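Putative acetyltransferase (PDB 3D9W) probably catalyses the transfer of an acetyl group to arylamine substrates. Local coordinates at residues P7-N12 and P197-D202; Y81-A86 and V205-V210; R106-A111 and R190-T195. All coordinates share one frame; numbering follows the deposited sequence.

Interaction 2 is the buried contact of the three: all of its touching residues are shut in, and its centre lies about 9 Å from the centre of the chain. Interaction 1 lies at the surface, its centre about 18 Å from that point, and interaction 3 falls between them. Interactions 1 and 2 both use helix 200-212, which follows strand 188-193 of interaction 3; helix 82-95 of interaction 2 leads into strand 99-107. The chemistry varies with place. At the surface an arginine, loop carbonyls and a water join the N-terminal loop to a helix start. Between the buried helices, two tyrosines meet an asparagine, a glycine and a valine. The strand pair relies on backbone hydrogen bonds.

Interaction 1 (P7-N12 and P197-D202); sequences PAYHWN and PQYRID
The edge of the Tyr9 ring points at one face of the Tyr199 ring in a T-shaped pair, planes 77° apart and centroids 5.2 Å apart, with Tyr9 CD2 closest, 3.8 Å from Tyr199 CZ. Over one face of the Arg200 guanidinium sits Asn12 ND2, 2.9 Å from Arg200 CZ; both sides are donors, so this is contact without a hydrogen bond. Pro7 O lies at the edge of the same group and takes a weak bond from Arg200 NH2. Arg200 bends at chi3 (-74°), turning NE to His10 O at 2.9 Å, where the donor stands above the carbonyl plane. Its CG meanwhile passes Trp11 CE3 at 3.4 Å, and the indole and guanidinium planes are 82° apart. The contact joins the N-terminal loop to the N-terminal end of helix 200-212, with Tyr199 at the N-cap position; the Tyr199 N-H is accepted by Asp202 OD2 through the anti lone pair. One water, offset over a face of the Trp11 ring, donates to Ala8 O and His10 O and accepts from Arg200 N at 2.9 Å. Trp11 also touches Ala90 of helix 82-95, and its N is bonded to Glu94 OE2.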
loop_
_atom_site.group_PDB
_atom_site.type_symbol
_atom_site.label_atom_id
_atom_site.label_comp_id
_atom_site.label_asym_id
_atom_site.label_seq_id
_atom_site.Cartn_x
_atom_site.Cartn_y
_atom_site.Cartn_z
ATOM N N PRO A 7 -13.305 -13.824 15.676
ATOM C CA PRO A 7 -12.826 -12.511 15.229
ATOM C C PRO A 7 -11.425 -12.564 14.634
ATOM O O PRO A 7 -10.985 -11.638 13.956
ATOM C CB PRO A 7 -12.888 -11.673 16.503
ATOM C CG PRO A 7 -12.626 -12.688 17.586
ATOM C CD PRO A 7 -13.499 -13.832 17.138
ATOM N N ALA A 8 -10.731 -13.664 14.897
ATOM C CA ALA A 8 -9.394 -13.857 14.381
ATOM C C ALA A 8 -9.426 -13.918 12.853
ATOM O O ALA A 8 -8.470 -13.526 12.180
ATOM C CB ALA A 8 -8.793 -15.141 14.949
ATOM N N TYR A 9 -10.530 -14.394 12.296
ATOM C CA TYR A 9 -10.617 -14.508 10.853
ATOM C C TYR A 9 -11.171 -13.273 10.172
ATOM O O TYR A 9 -11.449 -13.297 8.969
ATOM C CB TYR A 9 -11.472 -15.718 10.477
ATOM C CG TYR A 9 -10.933 -17.022 10.998
ATOM C CD1 TYR A 9 -11.141 -17.408 12.321
ATOM C CD2 TYR A 9 -10.186 -17.856 10.177
ATOM C CE1 TYR A 9 -10.613 -18.602 12.814
ATOM C CE2 TYR A 9 -9.653 -19.048 10.656
ATOM C CZ TYR A 9 -9.867 -19.415 11.972
ATOM O OH TYR A 9 -9.306 -20.579 12.441
ATOM N N HIS A 10 -11.320 -12.192 10.926
ATOM C CA HIS A 10 -11.870 -10.965 10.362
ATOM C C HIS A 10 -10.958 -9.758 10.551
ATOM O O HIS A 10 -9.776 -9.921 10.853
ATOM C CB HIS A 10 -13.255 -10.749 10.954
ATOM C CG HIS A 10 -14.128 -11.959 10.843
ATOM N ND1 HIS A 10 -14.979 -12.171 9.780
ATOM C CD2 HIS A 10 -14.215 -13.065 11.622
ATOM C CE1 HIS A 10 -15.552 -13.356 9.908
ATOM N NE2 HIS A 10 -15.105 -13.918 11.017
ATOM N N TRP A 11 -11.478 -8.548 10.396
ATOM C CA TRP A 11 -10.585 -7.404 10.495
ATOM C C TRP A 11 -10.859 -6.324 11.525
ATOM O O TRP A 11 -10.570 -5.152 11.281
ATOM C CB TRP A 11 -10.458 -6.796 9.107
ATOM C CG TRP A 11 -10.149 -7.864 8.124
ATOM C CD1 TRP A 11 -11.041 -8.692 7.498
ATOM C CD2 TRP A 11 -8.850 -8.335 7.767
ATOM N NE1 TRP A 11 -10.375 -9.656 6.781
ATOM C CE2 TRP A 11 -9.026 -9.458 6.930
ATOM C CE3 TRP A 11 -7.547 -7.920 8.072
ATOM C CZ2 TRP A 11 -7.946 -10.168 6.399
ATOM C CZ3 TRP A 11 -6.474 -8.627 7.541
ATOM C CH2 TRP A 11 -6.679 -9.735 6.718
ATOM N N ASN A 12 -11.395 -6.729 12.676
ATOM C CA ASN A 12 -11.714 -5.810 13.764
ATOM C C ASN A 12 -12.324 -4.496 13.296
ATOM O O ASN A 12 -11.849 -3.429 13.680
ATOM C CB ASN A 12 -10.464 -5.506 14.605
ATOM C CG ASN A 12 -9.829 -6.765 15.192
ATOM O OD1 ASN A 12 -10.536 -7.712 15.593
ATOM N ND2 ASN A 12 -8.490 -6.781 15.260
ATOM N N PRO A 197 -5.821 -18.050 1.540
ATOM C CA PRO A 197 -6.497 -17.191 2.519
ATOM C C PRO A 197 -5.482 -16.666 3.523
ATOM O O PRO A 197 -4.732 -17.446 4.108
ATOM C CB PRO A 197 -7.498 -18.139 3.169
ATOM C CG PRO A 197 -7.825 -19.075 2.070
ATOM C CD PRO A 197 -6.472 -19.369 1.476
ATOM N N GLN A 198 -5.451 -15.350 3.715
ATOM C CA GLN A 198 -4.518 -14.730 4.654
ATOM C C GLN A 198 -5.278 -13.957 5.724
ATOM O O GLN A 198 -6.360 -13.428 5.467
ATOM C CB GLN A 198 -3.555 -13.807 3.905
ATOM C CG GLN A 198 -2.585 -14.555 2.994
ATOM C CD GLN A 198 -1.446 -15.219 3.751
ATOM O OE1 GLN A 198 -0.450 -14.572 4.100
ATOM N NE2 GLN A 198 -1.591 -16.509 4.023
ATOM N N TYR A 199 -4.708 -13.891 6.924
ATOM C CA TYR A 199 -5.358 -13.213 8.031
ATOM C C TYR A 199 -4.441 -12.267 8.809
ATOM O O TYR A 199 -3.233 -12.231 8.581
ATOM C CB TYR A 199 -5.944 -14.269 8.950
ATOM C CG TYR A 199 -6.869 -15.213 8.220
ATOM C CD1 TYR A 199 -8.154 -14.817 7.859
ATOM C CD2 TYR A 199 -6.454 -16.501 7.867
ATOM C CE1 TYR A 199 -9.009 -15.673 7.170
ATOM C CE2 TYR A 199 -7.306 -17.368 7.170
ATOM C CZ TYR A 199 -8.585 -16.944 6.829
ATOM O OH TYR A 199 -9.457 -17.786 6.172
ATOM N N ARG A 200 -5.025 -11.505 9.731
ATOM C CA ARG A 200 -4.267 -10.547 10.517
ATOM C C ARG A 200 -3.019 -11.123 11.155
ATOM O O ARG A 200 -1.988 -10.451 11.208
ATOM C CB ARG A 200 -5.168 -9.893 11.577
ATOM C CG ARG A 200 -6.038 -8.784 10.987
ATOM C CD ARG A 200 -6.740 -7.899 12.006
ATOM N NE ARG A 200 -7.863 -8.576 12.640
ATOM C CZ ARG A 200 -7.795 -9.198 13.815
ATOM N NH1 ARG A 200 -6.650 -9.224 14.497
ATOM N NH2 ARG A 200 -8.868 -9.808 14.306
ATOM N N ILE A 201 -3.098 -12.367 11.624
ATOM C CA ILE A 201 -1.941 -13.011 12.251
ATOM C C ILE A 201 -0.826 -13.175 11.219
ATOM O O ILE A 201 0.356 -13.018 11.533
ATOM C CB ILE A 201 -2.281 -14.410 12.806
ATOM C CG1 ILE A 201 -3.704 -14.430 13.399
ATOM C CG2 ILE A 201 -1.259 -14.790 13.872
ATOM C CD1 ILE A 201 -3.885 -13.749 14.788
ATOM N N ASP A 202 -1.209 -13.496 9.986
ATOM C CA ASP A 202 -0.253 -13.669 8.897
ATOM C C ASP A 202 0.392 -12.327 8.566
ATOM O O ASP A 202 1.556 -12.273 8.178
ATOM C CB ASP A 202 -0.956 -14.204 7.654
ATOM C CG ASP A 202 -1.811 -15.406 7.950
ATOM O OD1 ASP A 202 -1.275 -16.374 8.531
ATOM O OD2 ASP A 202 -3.014 -15.387 7.600
HETATM O O HOH W 1 -7.827 -11.769 10.232
#

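Interaction 2 (Y81-A86 and V205-V210); sequences YCYENA and VGNHFV
Tyr81 holds CG in the crowded position between its backbone N and carbonyl carbon (chi1 47°), while Asn207 places CG anti to its backbone N (chi1 -173°); together these bring the phenol to the amide. Tyr81 OH donates to Asn207 OD1 at 2.5 Å, from above the carbonyl plane instead of along a lone pair, and OD1 lies in the plane of the phenol ring at its edge. Over a face of that ring comes Val210 CG1, a CH-pi contact 4.2 Å from the centroid. Tyr83, with CG beside its backbone N, slides past Asn207: Asn207 CB lies over the face of the Tyr83 ring, and Asn207 N is 3.4 Å from Tyr83 CE2. The Tyr83 hydroxyl runs on to the backbone of Gly206, where Tyr83 OH is 3.0 Å from Gly206 CA; glycine presents no side chain there. The segment axes of helices 82-86 and 205-210 approach to 10.4 Å at 142°, a roughly antiparallel pairing inside the fold. Cys82, in the first turn after N-cap Tyr81, touches His119 of strand 117-125, consistent with the Cys-His part of the catalytic triad known in this family. Asn207 ND2 donates to Val62 O, so both ends of the amide have partners. The amide is thus held by two bonds, which fixes its rotation, and one of them ties the Tyr81 phenol to helix 200-212.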
loop_
_atom_site.group_PDB
_atom_site.type_symbol
_atom_site.label_atom_id
_atom_site.label_comp_id
_atom_site.label_asym_id
_atom_site.label_seq_id
_atom_site.Cartn_x
_atom_site.Cartn_y
_atom_site.Cartn_z
ATOM N N TYR A 81 3.144 1.676 5.477
ATOM C CA TYR A 81 3.367 0.880 4.283
ATOM C C TYR A 81 2.231 -0.121 4.077
ATOM O O TYR A 81 1.179 0.007 4.700
ATOM C CB TYR A 81 4.750 0.200 4.304
ATOM C CG TYR A 81 5.134 -0.504 5.571
ATOM C CD1 TYR A 81 4.289 -1.446 6.150
ATOM C CD2 TYR A 81 6.376 -0.265 6.168
ATOM C CE1 TYR A 81 4.665 -2.135 7.287
ATOM C CE2 TYR A 81 6.768 -0.949 7.305
ATOM C CZ TYR A 81 5.909 -1.883 7.861
ATOM O OH TYR A 81 6.294 -2.582 8.988
ATOM N N CYS A 82 2.437 -1.107 3.210
ATOM C CA CYS A 82 1.401 -2.085 2.894
ATOM C C CYS A 82 0.525 -2.603 4.043
ATOM O O CYS A 82 -0.689 -2.410 4.034
ATOM C CB CYS A 82 2.017 -3.269 2.147
ATOM S SG CYS A 82 3.134 -4.316 3.124
ATOM N N TYR A 83 1.125 -3.259 5.028
ATOM C CA TYR A 83 0.357 -3.804 6.146
ATOM C C TYR A 83 -0.460 -2.755 6.901
ATOM O O TYR A 83 -1.636 -2.956 7.187
ATOM C CB TYR A 83 1.292 -4.528 7.117
ATOM C CG TYR A 83 1.936 -5.784 6.554
ATOM C CD1 TYR A 83 1.179 -6.925 6.300
ATOM C CD2 TYR A 83 3.303 -5.829 6.278
ATOM C CE1 TYR A 83 1.763 -8.080 5.785
ATOM C CE2 TYR A 83 3.899 -6.977 5.763
ATOM C CZ TYR A 83 3.119 -8.098 5.521
ATOM O OH TYR A 83 3.691 -9.241 5.023
ATOM N N GLU A 84 0.169 -1.641 7.234
ATOM C CA GLU A 84 -0.516 -0.582 7.953
ATOM C C GLU A 84 -1.715 -0.118 7.141
ATOM O O GLU A 84 -2.828 -0.003 7.649
ATOM C CB GLU A 84 0.443 0.586 8.191
ATOM C CG GLU A 84 1.616 0.258 9.100
ATOM C CD GLU A 84 2.710 1.310 9.053
ATOM O OE1 GLU A 84 3.414 1.390 8.028
ATOM O OE2 GLU A 84 2.870 2.061 10.038
ATOM N N ASN A 85 -1.476 0.140 5.862
ATOM C CA ASN A 85 -2.522 0.597 4.963
ATOM C C ASN A 85 -3.636 -0.418 4.754
ATOM O O ASN A 85 -4.812 -0.084 4.869
ATOM C CB ASN A 85 -1.919 0.976 3.614
ATOM C CG ASN A 85 -1.703 2.460 3.475
ATOM O OD1 ASN A 85 -2.636 3.242 3.595
ATOM N ND2 ASN A 85 -0.474 2.857 3.214
ATOM N N ALA A 86 -3.274 -1.656 4.444
ATOM C CA ALA A 86 -4.276 -2.684 4.208
ATOM C C ALA A 86 -5.088 -2.991 5.460
ATOM O O ALA A 86 -6.299 -3.216 5.385
ATOM C CB ALA A 86 -3.608 -3.953 3.679
ATOM N N VAL A 205 3.177 -11.412 11.127
ATOM C CA VAL A 205 4.445 -12.081 10.858
ATOM C C VAL A 205 5.149 -11.293 9.761
ATOM O O VAL A 205 6.291 -10.860 9.910
ATOM C CB VAL A 205 4.223 -13.533 10.358
ATOM C CG1 VAL A 205 5.547 -14.162 9.941
ATOM C CG2 VAL A 205 3.565 -14.361 11.448
ATOM N N GLY A 206 4.437 -11.116 8.654
ATOM C CA GLY A 206 4.977 -10.391 7.524
ATOM C C GLY A 206 5.441 -9.019 7.947
ATOM O O GLY A 206 6.494 -8.547 7.512
ATOM N N ASN A 207 4.661 -8.379 8.809
ATOM C CA ASN A 207 5.008 -7.054 9.271
ATOM C C ASN A 207 6.214 -7.051 10.196
ATOM O O ASN A 207 7.012 -6.115 10.159
ATOM C CB ASN A 207 3.833 -6.402 9.980
ATOM C CG ASN A 207 4.105 -4.958 10.316
ATOM O OD1 ASN A 207 4.357 -4.145 9.427
ATOM N ND2 ASN A 207 4.065 -4.631 11.600
ATOM N N HIS A 208 6.350 -8.081 11.027
ATOM C CA HIS A 208 7.487 -8.157 11.936
ATOM C C HIS A 208 8.784 -8.362 11.159
ATOM O O HIS A 208 9.857 -7.996 11.621
ATOM C CB HIS A 208 7.336 -9.306 12.927
ATOM C CG HIS A 208 8.538 -9.494 13.796
ATOM N ND1 HIS A 208 8.838 -8.644 14.841
ATOM C CD2 HIS A 208 9.559 -10.379 13.725
ATOM C CE1 HIS A 208 9.992 -8.999 15.377
ATOM N NE2 HIS A 208 10.451 -10.047 14.718
ATOM N N PHE A 209 8.676 -8.964 9.982
ATOM C CA PHE A 209 9.835 -9.207 9.139
ATOM C C PHE A 209 10.216 -7.932 8.394
ATOM O O PHE A 209 11.337 -7.443 8.509
ATOM C CB PHE A 209 9.527 -10.329 8.131
ATOM C CG PHE A 209 10.632 -10.578 7.147
ATOM C CD1 PHE A 209 10.714 -9.841 5.965
ATOM C CD2 PHE A 209 11.630 -11.505 7.427
ATOM C CE1 PHE A 209 11.785 -10.020 5.076
ATOM C CE2 PHE A 209 12.705 -11.696 6.549
ATOM C CZ PHE A 209 12.786 -10.951 5.369
ATOM N N VAL A 210 9.275 -7.406 7.622
ATOM C CA VAL A 210 9.500 -6.197 6.844
ATOM C C VAL A 210 10.069 -5.052 7.658
ATOM O O VAL A 210 10.953 -4.324 7.195
ATOM C CB VAL A 210 8.186 -5.701 6.208
ATOM C CG1 VAL A 210 8.309 -4.237 5.840
ATOM C CG2 VAL A 210 7.864 -6.520 4.975
#

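Interaction 3 (R106-A111 and R190-T195)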
loop_
_atom_site.group_PDB
_atom_site.type_symbol
_atom_site.label_atom_id
_atom_site.label_comp_id
_atom_site.label_asym_id
_atom_site.label_seq_id
_atom_site.Cartn_x
_atom_site.Cartn_y
_atom_site.Cartn_z
ATOM N N ARG A 106 4.340 -11.384 -3.572
ATOM C CA ARG A 106 5.790 -11.242 -3.567
ATOM C C ARG A 106 6.123 -10.147 -4.568
ATOM O O ARG A 106 5.879 -10.297 -5.765
ATOM C CB ARG A 106 6.476 -12.530 -4.023
ATOM C CG ARG A 106 6.121 -13.778 -3.267
ATOM C CD ARG A 106 6.840 -14.952 -3.900
ATOM N NE ARG A 106 6.392 -16.253 -3.407
ATOM C CZ ARG A 106 6.656 -16.734 -2.199
ATOM N NH1 ARG A 106 7.368 -16.027 -1.333
ATOM N NH2 ARG A 106 6.225 -17.937 -1.867
ATOM N N VAL A 107 6.665 -9.040 -4.088
ATOM C CA VAL A 107 7.026 -7.982 -4.998
ATOM C C VAL A 107 8.247 -8.452 -5.769
ATOM O O VAL A 107 9.112 -9.136 -5.235
ATOM C CB VAL A 107 7.360 -6.694 -4.269
ATOM C CG1 VAL A 107 7.635 -5.601 -5.280
ATOM C CG2 VAL A 107 6.213 -6.305 -3.361
ATOM N N THR A 108 8.299 -8.097 -7.040
ATOM C CA THR A 108 9.400 -8.495 -7.889
ATOM C C THR A 108 9.971 -7.266 -8.570
ATOM O O THR A 108 11.183 -7.089 -8.631
ATOM C CB THR A 108 8.922 -9.510 -8.952
ATOM O OG1 THR A 108 7.703 -9.047 -9.537
ATOM C CG2 THR A 108 8.669 -10.854 -8.326
ATOM N N MET A 109 9.087 -6.415 -9.077
ATOM C CA MET A 109 9.509 -5.194 -9.755
ATOM C C MET A 109 10.607 -5.458 -10.769
ATOM O O MET A 109 11.640 -4.800 -10.752
ATOM C CB MET A 109 10.005 -4.161 -8.742
ATOM C CG MET A 109 8.890 -3.527 -7.952
ATOM S SD MET A 109 7.645 -2.873 -9.064
ATOM C CE MET A 109 8.670 -1.704 -10.064
ATOM N N GLY A 110 10.389 -6.430 -11.643
ATOM C CA GLY A 110 11.381 -6.730 -12.654
ATOM C C GLY A 110 12.551 -7.562 -12.168
ATOM O O GLY A 110 13.256 -8.179 -12.968
ATOM N N ALA A 111 12.781 -7.580 -10.863
ATOM C CA ALA A 111 13.882 -8.375 -10.338
ATOM C C ALA A 111 13.669 -9.867 -10.659
ATOM O O ALA A 111 12.831 -10.230 -11.496
ATOM C CB ALA A 111 14.007 -8.163 -8.829
ATOM N N ARG A 190 4.992 -6.059 -11.387
ATOM C CA ARG A 190 5.047 -5.430 -10.087
ATOM C C ARG A 190 5.277 -6.541 -9.071
ATOM O O ARG A 190 6.335 -6.610 -8.450
ATOM C CB ARG A 190 3.738 -4.683 -9.782
ATOM C CG ARG A 190 3.733 -3.994 -8.417
ATOM C CD ARG A 190 2.388 -3.383 -8.031
ATOM N NE ARG A 190 2.146 -2.102 -8.687
ATOM C CZ ARG A 190 1.249 -1.209 -8.277
ATOM N NH1 ARG A 190 0.504 -1.457 -7.204
ATOM N NH2 ARG A 190 1.097 -0.064 -8.936
ATOM N N TYR A 191 4.302 -7.431 -8.930
ATOM C CA TYR A 191 4.408 -8.517 -7.975
ATOM C C TYR A 191 3.641 -9.751 -8.403
ATOM O O TYR A 191 3.002 -9.769 -9.444
ATOM C CB TYR A 191 3.877 -8.052 -6.618
ATOM C CG TYR A 191 2.461 -7.485 -6.642
ATOM C CD1 TYR A 191 1.380 -8.243 -7.101
ATOM C CD2 TYR A 191 2.206 -6.184 -6.201
ATOM C CE1 TYR A 191 0.088 -7.716 -7.121
ATOM C CE2 TYR A 191 0.920 -5.655 -6.218
ATOM C CZ TYR A 191 -0.130 -6.421 -6.678
ATOM O OH TYR A 191 -1.392 -5.880 -6.702
ATOM N N THR A 192 3.707 -10.789 -7.585
ATOM C CA THR A 192 2.971 -12.011 -7.855
ATOM C C THR A 192 2.248 -12.397 -6.565
ATOM O O THR A 192 2.690 -12.039 -5.477
ATOM C CB THR A 192 3.900 -13.172 -8.235
ATOM O OG1 THR A 192 4.672 -13.563 -7.089
ATOM C CG2 THR A 192 4.821 -12.769 -9.366
ATOM N N PHE A 193 1.132 -13.111 -6.679
ATOM C CA PHE A 193 0.408 -13.542 -5.488
ATOM C C PHE A 193 -0.427 -14.789 -5.714
ATOM O O PHE A 193 -0.808 -15.100 -6.843
ATOM C CB PHE A 193 -0.489 -12.420 -4.948
ATOM C CG PHE A 193 -1.653 -12.077 -5.832
ATOM C CD1 PHE A 193 -1.505 -11.181 -6.880
ATOM C CD2 PHE A 193 -2.909 -12.607 -5.581
ATOM C CE1 PHE A 193 -2.594 -10.811 -7.653
ATOM C CE2 PHE A 193 -4.001 -12.248 -6.345
ATOM C CZ PHE A 193 -3.849 -11.349 -7.383
ATOM N N THR A 194 -0.694 -15.504 -4.628
ATOM C CA THR A 194 -1.497 -16.711 -4.679
ATOM C C THR A 194 -2.847 -16.380 -4.078
ATOM O O THR A 194 -3.059 -15.270 -3.601
ATOM C CB THR A 194 -0.855 -17.871 -3.873
ATOM O OG1 THR A 194 -0.833 -17.552 -2.474
ATOM C CG2 THR A 194 0.556 -18.132 -4.363
ATOM N N THR A 195 -3.765 -17.334 -4.095
ATOM C CA THR A 195 -5.077 -17.075 -3.540
ATOM C C THR A 195 -5.256 -17.718 -2.185
ATOM O O THR A 195 -6.374 -17.957 -1.734
ATOM C CB THR A 195 -6.171 -17.564 -4.475
ATOM O OG1 THR A 195 -5.896 -18.914 -4.850
ATOM C CG2 THR A 195 -6.244 -16.682 -5.708
#
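Two neighbouring strands of the large antiparallel sheet, 99-107 and 188-193, pair here, and just past the end of strand 99-107 the chain makes a type I' turn from Thr108 to Ala111. Arg106 and Thr192 form a hydrogen-bonded pair: Arg106 N reaches Thr192 O at 2.6 Å, nearly along the C=O axis, and Thr192 N returns to Arg106 O at 2.9 Å. From this pair, Arg106 CB lies 3.7 Å from Thr192 OG1; CG and CD, each 4.1 Å from that oxygen, pass it as the chain runs on extended (chi2 177°, chi3 -170°). At the tip NH1 bonds Arg115 O, beyond the two strands. On the opposite face of the sheet, Val107 and Tyr191 make the non-hydrogen-bonded pair. Tyr191 CB rests against Val107 CA, and its ring leads away from the pair until OH bonds Tyr147 OH. Past the bridge, Thr108 takes OG1 into the crowded position between N and carbonyl carbon (chi1 46°), and OG1 is bonded to Asp189 OD1, which Gly110 N also reaches. Arg190 turns its guanidinium away from the pair, where NE bonds Gln181 OE1 and NH1 forms a salt bridge with Asp136 OD2, while Met109 SD lies 3.8 Å from Arg190 CA. Arg190 O closes the strand end by accepting two bonds, from Thr108 N in the carbonyl plane and from Met109 N above it, each at 2.8 Å.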